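Local coordinates for protein L544 (Acanthamoeba polyphaga mimivirus, PDB 4AMQ) that probably transfers nucleotidyl groups with the help of bound divalent metal ions, and may take part in transcription-coupled DNA repair, at residues R22-I25 with K29-R32; Y33-I38 with P46-Y51; P40-V45 with N97-I102; L89-T94 with E171-K176. All blocks are in the same frame, centred on the assembly; numbering follows the deposited sequence.

Contact 1: residues R22-I25 with K29-R32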
loop_
_atom_site.group_PDB
_atom_site.type_symbol
_atom_site.label_atom_id
_atom_site.label_comp_id
_atom_site.label_asym_id
_atom_site.label_seq_id
_atom_site.Cartn_x
_atom_site.Cartn_y
_atom_site.Cartn_z
ATOM N N ARG A 22 0.085 -20.603 11.839
ATOM C CA ARG A 22 -0.890 -20.284 10.802
ATOM C C ARG A 22 -0.648 -18.891 10.229
ATOM O O ARG A 22 -0.350 -18.740 9.044
ATOM C CB ARG A 22 -2.313 -20.386 11.353
ATOM C CG ARG A 22 -3.394 -20.048 10.339
ATOM C CD ARG A 22 -3.277 -20.917 9.097
ATOM N NE ARG A 22 -3.352 -22.340 9.416
ATOM C CZ ARG A 22 -4.484 -23.034 9.470
ATOM N NH1 ARG A 22 -5.642 -22.435 9.225
ATOM N NH2 ARG A 22 -4.459 -24.326 9.769
ATOM N N MET A 23 -0.777 -17.879 11.081
ATOM C CA MET A 23 -0.552 -16.496 10.676
ATOM C C MET A 23 0.778 -16.325 9.953
ATOM O O MET A 23 1.699 -17.120 10.135
ATOM C CB MET A 23 -0.587 -15.574 11.894
ATOM C CG MET A 23 -1.920 -15.535 12.609
ATOM S SD MET A 23 -1.920 -14.326 13.943
ATOM C CE MET A 23 -0.607 -14.973 14.974
ATOM N N LEU A 24 0.873 -15.282 9.132
ATOM C CA LEU A 24 2.121 -14.961 8.452
ATOM C C LEU A 24 3.037 -14.158 9.368
ATOM O O LEU A 24 2.912 -12.937 9.479
ATOM C CB LEU A 24 1.858 -14.182 7.162
ATOM C CG LEU A 24 3.115 -13.892 6.337
ATOM C CD1 LEU A 24 3.703 -15.186 5.801
ATOM C CD2 LEU A 24 2.820 -12.929 5.201
ATOM N N ILE A 25 3.954 -14.856 10.028
ATOM C CA ILE A 25 4.891 -14.228 10.949
ATOM C C ILE A 25 6.295 -14.325 10.371
ATOM O O ILE A 25 6.595 -15.240 9.606
ATOM C CB ILE A 25 4.861 -14.919 12.327
ATOM C CG1 ILE A 25 3.429 -14.996 12.862
ATOM C CG2 ILE A 25 5.761 -14.196 13.315
ATOM C CD1 ILE A 25 2.825 -13.651 13.195
ATOM N N LYS A 29 13.304 -18.924 7.874
ATOM C CA LYS A 29 12.867 -19.891 6.876
ATOM C C LYS A 29 12.037 -19.175 5.815
ATOM O O LYS A 29 12.179 -19.426 4.618
ATOM C CB LYS A 29 12.043 -21.002 7.532
ATOM C CG LYS A 29 11.456 -22.004 6.555
ATOM C CD LYS A 29 10.614 -23.051 7.267
ATOM C CE LYS A 29 10.008 -24.031 6.280
ATOM N NZ LYS A 29 11.052 -24.799 5.545
ATOM N N LEU A 30 11.177 -18.269 6.266
ATOM C CA LEU A 30 10.341 -17.488 5.364
ATOM C C LEU A 30 11.165 -16.494 4.545
ATOM O O LEU A 30 10.986 -16.388 3.333
ATOM C CB LEU A 30 9.248 -16.758 6.148
ATOM C CG LEU A 30 8.218 -16.002 5.311
ATOM C CD1 LEU A 30 7.580 -16.928 4.289
ATOM C CD2 LEU A 30 7.161 -15.381 6.206
ATOM N N GLU A 31 12.069 -15.772 5.207
ATOM C CA GLU A 31 12.942 -14.822 4.518
ATOM C C GLU A 31 13.745 -15.511 3.418
ATOM O O GLU A 31 13.847 -15.006 2.298
ATOM C CB GLU A 31 13.895 -14.133 5.503
ATOM C CG GLU A 31 14.756 -13.042 4.863
ATOM C CD GLU A 31 15.782 -12.443 5.815
ATOM O OE1 GLU A 31 15.522 -12.391 7.034
ATOM O OE2 GLU A 31 16.859 -12.023 5.339
ATOM N N ARG A 32 14.311 -16.668 3.742
ATOM C CA ARG A 32 15.096 -17.429 2.778
ATOM C C ARG A 32 14.220 -17.864 1.605
ATOM O O ARG A 32 14.633 -17.790 0.449
ATOM C CB ARG A 32 15.741 -18.648 3.446
ATOM C CG ARG A 32 16.945 -19.215 2.702
ATOM C CD ARG A 32 18.254 -18.586 3.175
ATOM N NE ARG A 32 18.446 -17.224 2.680
ATOM C CZ ARG A 32 19.173 -16.915 1.610
ATOM N NH1 ARG A 32 19.778 -17.872 0.918
ATOM N NH2 ARG A 32 19.296 -15.649 1.231
#
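Ile25 and Leu30 are the closest approach of the two backbones, 8.5 Å between their CA atoms, where the irregular lead-in 22-25 runs up to the first turns of helix 28-42. One methyl group carries nearly everything. Leu30 has its CB directed at the lead-in, and with CG anti to the backbone N (chi1 -175°) its CD2 meets two partners, set roughly at right angles to each other. The first is CD1 of Leu24, 3.5 Å from Leu30 CD2, tight for two methyl carbons; the two leucine side chains meet at about a right angle, end against end. The second is the backbone, with Ile25 O 3.4 Å from the same Leu30 CD2, an apolar methyl against a carbonyl oxygen. The side chain of Ile25 itself turns its CB away from the helix. Side chains bond to the backbone of both leucines: Gln278 NE2 of helix 274-292 gives a hydrogen bond to Leu24 O, and Thr27 OG1 accepts one from Leu30 N. Leu30 also leans on Ile64. The arrangement is plain apolar packing of the first modelled residues against the start of the helix they lead into, here the first helix of the nucleotidyltransferase fold.

Contact 2: residues Y33-I38 with P46-Y51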
loop_
_atom_site.group_PDB
_atom_site.type_symbol
_atom_site.label_atom_id
_atom_site.label_comp_id
_atom_site.label_asym_id
_atom_site.label_seq_id
_atom_site.Cartn_x
_atom_site.Cartn_y
_atom_site.Cartn_z
ATOM N N TYR A 33 13.007 -18.318 1.909
ATOM C CA TYR A 33 12.060 -18.694 0.866
ATOM C C TYR A 33 11.775 -17.511 -0.053
ATOM O O TYR A 33 11.755 -17.656 -1.274
ATOM C CB TYR A 33 10.756 -19.214 1.471
ATOM C CG TYR A 33 9.682 -19.492 0.442
ATOM C CD1 TYR A 33 9.703 -20.656 -0.315
ATOM C CD2 TYR A 33 8.645 -18.591 0.230
ATOM C CE1 TYR A 33 8.723 -20.916 -1.257
ATOM C CE2 TYR A 33 7.662 -18.840 -0.710
ATOM C CZ TYR A 33 7.705 -20.004 -1.451
ATOM O OH TYR A 33 6.726 -20.256 -2.388
ATOM N N ILE A 34 11.561 -16.342 0.546
ATOM C CA ILE A 34 11.308 -15.123 -0.213
ATOM C C ILE A 34 12.500 -14.767 -1.098
ATOM O O ILE A 34 12.347 -14.545 -2.300
ATOM C CB ILE A 34 10.963 -13.939 0.717
ATOM C CG1 ILE A 34 9.589 -14.156 1.360
ATOM C CG2 ILE A 34 10.985 -12.627 -0.052
ATOM C CD1 ILE A 34 9.182 -13.075 2.338
ATOM N N LYS A 35 13.687 -14.729 -0.503
ATOM C CA LYS A 35 14.902 -14.382 -1.236
ATOM C C LYS A 35 15.293 -15.424 -2.284
ATOM O O LYS A 35 15.797 -15.077 -3.349
ATOM C CB LYS A 35 16.064 -14.164 -0.268
ATOM C CG LYS A 35 15.905 -12.957 0.635
ATOM C CD LYS A 35 17.012 -12.924 1.668
ATOM C CE LYS A 35 17.342 -11.505 2.086
ATOM N NZ LYS A 35 18.432 -11.478 3.099
ATOM N N ASN A 36 15.059 -16.697 -1.984
ATOM C CA ASN A 36 15.465 -17.770 -2.891
ATOM C C ASN A 36 14.435 -18.132 -3.958
ATOM O O ASN A 36 14.792 -18.403 -5.103
ATOM C CB ASN A 36 15.849 -19.027 -2.108
ATOM C CG ASN A 36 17.131 -18.856 -1.322
ATOM O OD1 ASN A 36 17.914 -17.939 -1.577
ATOM N ND2 ASN A 36 17.357 -19.744 -0.361
ATOM N N LYS A 37 13.162 -18.142 -3.582
ATOM C CA LYS A 37 12.120 -18.644 -4.472
ATOM C C LYS A 37 11.284 -17.547 -5.129
ATOM O O LYS A 37 10.797 -17.720 -6.244
ATOM C CB LYS A 37 11.211 -19.623 -3.722
ATOM C CG LYS A 37 11.964 -20.758 -3.047
ATOM C CD LYS A 37 12.875 -21.464 -4.037
ATOM C CE LYS A 37 13.691 -22.556 -3.366
ATOM N NZ LYS A 37 14.639 -23.186 -4.325
ATOM N N ILE A 38 11.115 -16.422 -4.440
ATOM C CA ILE A 38 10.271 -15.349 -4.953
ATOM C C ILE A 38 11.058 -14.278 -5.709
ATOM O O ILE A 38 10.837 -14.067 -6.900
ATOM C CB ILE A 38 9.441 -14.686 -3.836
ATOM C CG1 ILE A 38 8.608 -15.735 -3.100
ATOM C CG2 ILE A 38 8.536 -13.611 -4.417
ATOM C CD1 ILE A 38 7.686 -16.508 -4.009
ATOM N N PRO A 46 18.142 -9.968 -10.600
ATOM C CA PRO A 46 18.080 -10.817 -9.404
ATOM C C PRO A 46 19.320 -10.754 -8.514
ATOM O O PRO A 46 19.226 -11.072 -7.326
ATOM C CB PRO A 46 17.939 -12.230 -9.986
ATOM C CG PRO A 46 17.523 -12.033 -11.413
ATOM C CD PRO A 46 18.180 -10.767 -11.834
ATOM N N ASP A 47 20.459 -10.361 -9.077
ATOM C CA ASP A 47 21.716 -10.336 -8.330
ATOM C C ASP A 47 21.564 -9.624 -6.987
ATOM O O ASP A 47 21.105 -8.484 -6.928
ATOM C CB ASP A 47 22.823 -9.680 -9.158
ATOM C CG ASP A 47 23.011 -10.343 -10.512
ATOM O OD1 ASP A 47 22.560 -11.497 -10.680
ATOM O OD2 ASP A 47 23.614 -9.712 -11.409
ATOM N N ARG A 48 21.961 -10.303 -5.915
ATOM C CA ARG A 48 21.799 -9.783 -4.559
ATOM C C ARG A 48 22.416 -8.396 -4.367
ATOM O O ARG A 48 21.892 -7.572 -3.619
ATOM C CB ARG A 48 22.393 -10.759 -3.543
ATOM C CG ARG A 48 22.093 -10.396 -2.099
ATOM C CD ARG A 48 20.594 -10.392 -1.859
ATOM N NE ARG A 48 20.239 -9.912 -0.527
ATOM C CZ ARG A 48 20.094 -8.629 -0.213
ATOM N NH1 ARG A 48 20.283 -7.690 -1.136
ATOM N NH2 ARG A 48 19.767 -8.282 1.024
ATOM N N ASP A 49 23.534 -8.145 -5.038
ATOM C CA ASP A 49 24.227 -6.870 -4.905
ATOM C C ASP A 49 23.515 -5.738 -5.644
ATOM O O ASP A 49 23.869 -4.570 -5.489
ATOM C CB ASP A 49 25.677 -6.999 -5.382
ATOM C CG ASP A 49 25.829 -7.989 -6.522
ATOM O OD1 ASP A 49 24.972 -7.991 -7.433
ATOM O OD2 ASP A 49 26.801 -8.776 -6.504
ATOM N N LYS A 50 22.504 -6.084 -6.438
ATOM C CA LYS A 50 21.772 -5.094 -7.224
ATOM C C LYS A 50 20.386 -4.748 -6.663
ATOM O O LYS A 50 19.622 -4.018 -7.299
ATOM C CB LYS A 50 21.634 -5.556 -8.678
ATOM C CG LYS A 50 22.951 -5.665 -9.431
ATOM C CD LYS A 50 23.640 -4.316 -9.537
ATOM C CE LYS A 50 24.921 -4.417 -10.351
ATOM N NZ LYS A 50 25.866 -5.410 -9.767
ATOM N N TYR A 51 20.056 -5.272 -5.484
ATOM C CA TYR A 51 18.790 -4.921 -4.844
ATOM C C TYR A 51 18.924 -4.732 -3.340
ATOM O O TYR A 51 19.755 -5.375 -2.694
ATOM C CB TYR A 51 17.683 -5.935 -5.181
ATOM C CG TYR A 51 17.680 -7.215 -4.366
ATOM C CD1 TYR A 51 17.199 -7.233 -3.061
ATOM C CD2 TYR A 51 18.122 -8.414 -4.915
ATOM C CE1 TYR A 51 17.180 -8.406 -2.318
ATOM C CE2 TYR A 51 18.102 -9.591 -4.180
ATOM C CZ TYR A 51 17.630 -9.580 -2.884
ATOM O OH TYR A 51 17.610 -10.746 -2.150
#
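Where helix 28-42 of the nucleotidyltransferase domain passes the short 3-10 turn 48-50, that turn leads into edge strand 51-54 of the mixed sheet. Lys35 faces this turn and the start of the strand, touching them near its base and again at its end. Its CG stands beside the backbone N (chi1 -67°) and the chain runs on extended, which brings the base of the side chain past Tyr51 and the amine to Arg48. Lys35 CG lies 3.9 Å from Tyr51 OH, a carbon against the hydroxyl end of the ring. At the far end Lys35 NZ comes to the edge of the Arg48 guanidinium, near its plane and 4.0 Å from Arg48 NH2. Two positive charges this close would probably be unfavourable alone, but Lys35 NZ also forms a salt bridge with Glu31 OE2, one helical turn back, which should offset part of the cost. Tyr51 is buried, packed on Leu39, Leu43 and Ile69, and its ring lies against the arginine. Pro46 O sits in plane at the ring edge. Over one face lies the guanidinium, with Arg48 NH1 3.4 Å above the ring plane and displaced toward the rim; seen from the arginine, Tyr51 CE1 stands 3.3 Å above the guanidinium plane, likewise off centre.

Contact 3: residues P40-V45 with N97-I102. With MG (magnesium ion), chain D.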
loop_
_atom_site.group_PDB
_atom_site.type_symbol
_atom_site.label_atom_id
_atom_site.label_comp_id
_atom_site.label_asym_id
_atom_site.label_seq_id
_atom_site.Cartn_x
_atom_site.Cartn_y
_atom_site.Cartn_z
ATOM N N PRO A 40 14.052 -13.931 -7.077
ATOM C CA PRO A 40 14.726 -14.199 -8.353
ATOM C C PRO A 40 13.737 -14.217 -9.511
ATOM O O PRO A 40 14.126 -14.102 -10.672
ATOM C CB PRO A 40 15.318 -15.597 -8.147
ATOM C CG PRO A 40 15.459 -15.734 -6.669
ATOM C CD PRO A 40 14.276 -15.010 -6.101
ATOM N N LYS A 41 12.458 -14.356 -9.188
ATOM C CA LYS A 41 11.431 -14.462 -10.210
ATOM C C LYS A 41 10.816 -13.106 -10.566
ATOM O O LYS A 41 10.429 -12.877 -11.713
ATOM C CB LYS A 41 10.348 -15.440 -9.756
ATOM C CG LYS A 41 9.429 -15.910 -10.862
ATOM C CD LYS A 41 9.256 -17.419 -10.810
ATOM C CE LYS A 41 8.835 -17.879 -9.426
ATOM N NZ LYS A 41 8.647 -19.357 -9.378
ATOM N N ILE A 42 10.740 -12.206 -9.590
ATOM C CA ILE A 42 10.036 -10.941 -9.788
ATOM C C ILE A 42 10.953 -9.736 -9.978
ATOM O O ILE A 42 10.507 -8.683 -10.441
ATOM C CB ILE A 42 9.052 -10.645 -8.630
ATOM C CG1 ILE A 42 9.816 -10.327 -7.341
ATOM C CG2 ILE A 42 8.102 -11.812 -8.429
ATOM C CD1 ILE A 42 8.919 -9.949 -6.172
ATOM N N LEU A 43 12.224 -9.879 -9.613
ATOM C CA LEU A 43 13.178 -8.781 -9.771
ATOM C C LEU A 43 13.609 -8.611 -11.226
ATOM O O LEU A 43 13.697 -9.582 -11.975
ATOM C CB LEU A 43 14.405 -8.991 -8.880
ATOM C CG LEU A 43 14.218 -8.842 -7.369
ATOM C CD1 LEU A 43 15.475 -9.265 -6.630
ATOM C CD2 LEU A 43 13.833 -7.417 -7.004
ATOM N N VAL A 44 13.868 -7.369 -11.625
ATOM C CA VAL A 44 14.391 -7.093 -12.959
ATOM C C VAL A 44 15.829 -7.600 -13.080
ATOM O O VAL A 44 16.200 -8.214 -14.080
ATOM C CB VAL A 44 14.340 -5.590 -13.285
ATOM C CG1 VAL A 44 15.064 -5.303 -14.590
ATOM C CG2 VAL A 44 12.897 -5.113 -13.351
ATOM N N VAL A 45 16.631 -7.330 -12.053
ATOM C CA VAL A 45 17.960 -7.918 -11.923
ATOM C C VAL A 45 18.045 -8.630 -10.574
ATOM O O VAL A 45 18.001 -7.990 -9.526
ATOM C CB VAL A 45 19.074 -6.854 -12.036
ATOM C CG1 VAL A 45 20.442 -7.486 -11.841
ATOM C CG2 VAL A 45 19.004 -6.160 -13.381
ATOM N N ASN A 97 0.063 -18.927 -10.863
ATOM C CA ASN A 97 -1.046 -18.506 -10.013
ATOM C C ASN A 97 -0.604 -17.818 -8.722
ATOM O O ASN A 97 -1.399 -17.162 -8.056
ATOM C CB ASN A 97 -1.955 -19.693 -9.690
ATOM C CG ASN A 97 -3.233 -19.274 -8.985
ATOM O OD1 ASN A 97 -3.423 -19.553 -7.802
ATOM N ND2 ASN A 97 -4.113 -18.592 -9.710
ATOM N N GLN A 98 0.667 -17.974 -8.374
ATOM C CA GLN A 98 1.193 -17.424 -7.129
ATOM C C GLN A 98 1.555 -15.940 -7.252
ATOM O O GLN A 98 1.505 -15.194 -6.275
ATOM C CB GLN A 98 2.419 -18.225 -6.684
ATOM C CG GLN A 98 3.067 -17.716 -5.405
ATOM C CD GLN A 98 4.331 -18.472 -5.055
ATOM O OE1 GLN A 98 5.184 -18.705 -5.911
ATOM N NE2 GLN A 98 4.458 -18.860 -3.793
ATOM N N ILE A 99 1.913 -15.517 -8.458
ATOM C CA ILE A 99 2.424 -14.168 -8.671
ATOM C C ILE A 99 1.618 -13.389 -9.693
ATOM O O ILE A 99 1.422 -13.839 -10.815
ATOM C CB ILE A 99 3.882 -14.195 -9.159
ATOM C CG1 ILE A 99 4.784 -14.865 -8.122
ATOM C CG2 ILE A 99 4.363 -12.781 -9.472
ATOM C CD1 ILE A 99 6.231 -14.961 -8.556
ATOM N N LYS A 100 1.168 -12.203 -9.309
ATOM C CA LYS A 100 0.483 -11.335 -10.250
ATOM C C LYS A 100 1.101 -9.945 -10.222
ATOM O O LYS A 100 1.244 -9.343 -9.161
ATOM C CB LYS A 100 -1.015 -11.269 -9.930
ATOM C CG LYS A 100 -1.881 -10.827 -11.103
ATOM C CD LYS A 100 -3.357 -10.751 -10.718
ATOM C CE LYS A 100 -3.926 -12.119 -10.370
ATOM N NZ LYS A 100 -4.014 -13.020 -11.555
ATOM N N LEU A 101 1.487 -9.443 -11.390
ATOM C CA LEU A 101 1.924 -8.064 -11.504
ATOM C C LEU A 101 0.711 -7.185 -11.783
ATOM O O LEU A 101 0.211 -7.154 -12.903
ATOM C CB LEU A 101 2.963 -7.916 -12.615
ATOM C CG LEU A 101 3.431 -6.487 -12.898
ATOM C CD1 LEU A 101 3.924 -5.816 -11.626
ATOM C CD2 LEU A 101 4.518 -6.484 -13.964
ATOM N N ILE A 102 0.236 -6.485 -10.756
ATOM C CA ILE A 102 -0.978 -5.677 -10.865
ATOM C C ILE A 102 -0.754 -4.370 -11.621
ATOM O O ILE A 102 -1.478 -4.055 -12.562
ATOM C CB ILE A 102 -1.569 -5.346 -9.478
ATOM C CG1 ILE A 102 -1.964 -6.627 -8.739
ATOM C CG2 ILE A 102 -2.771 -4.423 -9.620
ATOM C CD1 ILE A 102 -3.061 -7.412 -9.417
HETATM MG MG MG D . -0.018 -14.683 -12.612
HETATM O O HOH W 1 -1.901 -15.197 -11.131
HETATM O O HOH W 2 -0.560 -12.798 -14.257
#
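Ile42 and Ile99 mark the nearest point of the two backbones, 8.3 Å between CA atoms: the kinked last turn of helix 28-42 comes up to the first residue of strand 99-108, and at Leu43 the chain leaves helical geometry. The tip of Ile99 does the touching. With CG1 beside the backbone N (chi1 -61°) and CD1 fully extended, that methyl reaches across to Ile42 CG2, 3.7 Å away. The branch methyl follows, Ile99 CG2 lying 4.0 Å from Ile42 CG2, so a single methyl of Ile42 meets both ends of its partner. Lys41 adds an apolar wall from its own chain: bent at chi2 and chi3, it brings CE to 4.0 Å from Ile99 CD1. This is a helix end packed on one face of the mixed sheet of the nucleotidyltransferase fold, with Phe93 of helix 82-93 touching Lys41 and Ile99 as well. Backbone atoms of Ile99 serve a different purpose. Its carbonyl oxygen binds the magnesium ion at 2.5 Å, together with main-chain oxygens of Phe93 and Asp96 and two waters. One of these waters, itself 2.5 Å from the magnesium, accepts a hydrogen bond from Lys100 NZ. Next to Ile99, the amide of Gln98 binds through NE2 to Tyr33 OH and Lys204 O.

Contact 4: residues L89-T94 with E171-K176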
loop_
_atom_site.group_PDB
_atom_site.type_symbol
_atom_site.label_atom_id
_atom_site.label_comp_id
_atom_site.label_asym_id
_atom_site.label_seq_id
_atom_site.Cartn_x
_atom_site.Cartn_y
_atom_site.Cartn_z
ATOM N N LEU A 89 9.081 -10.375 -17.984
ATOM C CA LEU A 89 8.557 -10.633 -16.647
ATOM C C LEU A 89 7.061 -10.931 -16.692
ATOM O O LEU A 89 6.597 -11.922 -16.132
ATOM C CB LEU A 89 8.834 -9.450 -15.715
ATOM C CG LEU A 89 10.249 -9.375 -15.138
ATOM C CD1 LEU A 89 10.453 -8.078 -14.371
ATOM C CD2 LEU A 89 10.521 -10.579 -14.243
ATOM N N ILE A 90 6.312 -10.068 -17.365
ATOM C CA ILE A 90 4.869 -10.234 -17.463
ATOM C C ILE A 90 4.494 -11.592 -18.054
ATOM O O ILE A 90 3.672 -12.306 -17.491
ATOM C CB ILE A 90 4.221 -9.087 -18.265
ATOM C CG1 ILE A 90 4.419 -7.760 -17.525
ATOM C CG2 ILE A 90 2.736 -9.358 -18.494
ATOM C CD1 ILE A 90 3.818 -6.556 -18.231
ATOM N N ASN A 91 5.117 -11.957 -19.172
ATOM C CA ASN A 91 4.821 -13.230 -19.829
ATOM C C ASN A 91 5.163 -14.450 -18.976
ATOM O O ASN A 91 4.494 -15.479 -19.059
ATOM C CB ASN A 91 5.523 -13.325 -21.187
ATOM C CG ASN A 91 4.887 -12.434 -22.236
ATOM O OD1 ASN A 91 5.572 -11.874 -23.091
ATOM N ND2 ASN A 91 3.571 -12.294 -22.171
ATOM N N SER A 92 6.203 -14.333 -18.157
ATOM C CA SER A 92 6.628 -15.442 -17.313
ATOM C C SER A 92 5.645 -15.684 -16.175
ATOM O O SER A 92 5.740 -16.685 -15.470
ATOM C CB SER A 92 8.020 -15.174 -16.737
ATOM O OG SER A 92 7.971 -14.153 -15.753
ATOM N N PHE A 93 4.705 -14.760 -15.992
ATOM C CA PHE A 93 3.753 -14.856 -14.888
ATOM C C PHE A 93 2.366 -15.307 -15.336
ATOM O O PHE A 93 1.518 -15.627 -14.507
ATOM C CB PHE A 93 3.637 -13.514 -14.158
ATOM C CG PHE A 93 4.904 -13.076 -13.497
ATOM C CD1 PHE A 93 5.745 -14.000 -12.900
ATOM C CD2 PHE A 93 5.264 -11.741 -13.481
ATOM C CE1 PHE A 93 6.918 -13.598 -12.293
ATOM C CE2 PHE A 93 6.435 -11.335 -12.879
ATOM C CZ PHE A 93 7.261 -12.265 -12.283
ATOM N N THR A 94 2.135 -15.331 -16.641
ATOM C CA THR A 94 0.802 -15.614 -17.166
ATOM C C THR A 94 0.220 -16.941 -16.658
ATOM O O THR A 94 -0.981 -17.050 -16.419
ATOM C CB THR A 94 0.794 -15.581 -18.703
ATOM O OG1 THR A 94 1.358 -14.342 -19.150
ATOM C CG2 THR A 94 -0.630 -15.714 -19.239
ATOM N N GLU A 171 -1.889 -3.236 -20.738
ATOM C CA GLU A 171 -1.513 -1.929 -21.267
ATOM C C GLU A 171 -0.018 -1.895 -21.568
ATOM O O GLU A 171 0.411 -1.280 -22.542
ATOM C CB GLU A 171 -1.902 -0.808 -20.295
ATOM C CG GLU A 171 -3.408 -0.560 -20.208
ATOM C CD GLU A 171 -3.789 0.483 -19.168
ATOM O OE1 GLU A 171 -2.901 0.935 -18.414
ATOM O OE2 GLU A 171 -4.981 0.852 -19.104
ATOM N N VAL A 172 0.769 -2.569 -20.734
ATOM C CA VAL A 172 2.210 -2.653 -20.947
ATOM C C VAL A 172 2.526 -3.502 -22.173
ATOM O O VAL A 172 3.294 -3.086 -23.042
ATOM C CB VAL A 172 2.942 -3.226 -19.718
ATOM C CG1 VAL A 172 4.398 -3.520 -20.057
ATOM C CG2 VAL A 172 2.852 -2.257 -18.552
ATOM N N LEU A 173 1.928 -4.689 -22.241
ATOM C CA LEU A 173 2.095 -5.563 -23.398
ATOM C C LEU A 173 1.658 -4.870 -24.686
ATOM O O LEU A 173 2.327 -4.978 -25.715
ATOM C CB LEU A 173 1.320 -6.869 -23.208
ATOM C CG LEU A 173 1.834 -7.798 -22.108
ATOM C CD1 LEU A 173 0.983 -9.060 -22.033
ATOM C CD2 LEU A 173 3.298 -8.147 -22.345
ATOM N N ALA A 174 0.536 -4.159 -24.628
ATOM C CA ALA A 174 0.057 -3.403 -25.780
ATOM C C ALA A 174 1.016 -2.263 -26.106
ATOM O O ALA A 174 1.116 -1.829 -27.255
ATOM C CB ALA A 174 -1.341 -2.865 -25.523
ATOM N N GLY A 175 1.718 -1.778 -25.086
ATOM C CA GLY A 175 2.685 -0.712 -25.262
ATOM C C GLY A 175 2.062 0.668 -25.340
ATOM O O GLY A 175 2.750 1.646 -25.630
ATOM N N LYS A 176 0.759 0.753 -25.087
ATOM C CA LYS A 176 0.072 2.043 -25.089
ATOM C C LYS A 176 -1.019 2.122 -24.021
ATOM O O LYS A 176 -1.527 1.100 -23.558
ATOM C CB LYS A 176 -0.511 2.347 -26.473
ATOM C CG LYS A 176 -1.727 1.513 -26.842
ATOM C CD LYS A 176 -2.274 1.899 -28.211
ATOM C CE LYS A 176 -1.290 1.558 -29.323
ATOM N NZ LYS A 176 -1.863 1.827 -30.673
#
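Ile90 is the residue through which helix 82-93 packs on the short helix 169-174, two helices beside the mixed sheet of the nucleotidyltransferase fold. Its CB points at the other helix and sends a branch to each of two consecutive residues. The short one, Ile90 CG2, comes alongside the fork of Leu173, 4.0 Å from Leu173 CD1 and about as near CG and CD2, the two side chains sliding past each other in opposite directions. Along the longer branch, CG1 rests on Leu101 of the sheet. Because chi2 is 180°, CD1 then stretches straight out to Val172, ending 3.6 Å from Val172 CG1 and 3.8 Å from Val172 CB. Leu173 has a second neighbour in Asn91, whose amide ND2 is 4.1 Å from Leu173 CD1, a polar group merely lying against a methyl at the exposed rim. Val172 is buried deeper, touching Val104 and Ile86, while its carbonyl oxygen accepts a hydrogen bond from Tyr83 OH. Within 89-94, Leu89 O stands 3.0 Å above the plane of the Phe93 ring, toward its rim, and takes a hydrogen bond of 2.6 Å from Ser92 OG at a C=O...O angle of 123°.

In the fold
From the N terminus, contact 1 closes a very short loop, the lead-in folding onto the first turns of helix 28-42. Contact 2 follows in series on the same helix and closes the loop from it to the turn before edge strand 51-54. The first segment of contact 3, 40-45, lies between the two segments of contact 2, so these loops cross; contact 3 spans the metal-binding strand 66-72 and helix 82-93 before reaching strand 99-108. Contact 4 crosses contact 3 in the same way, since 89-94 precedes 97-102 and its partner comes much later. Contacts 2 and 3 join helix 28-42 to strands of the mixed sheet, while contact 4 joins helices 82-93 and 169-174.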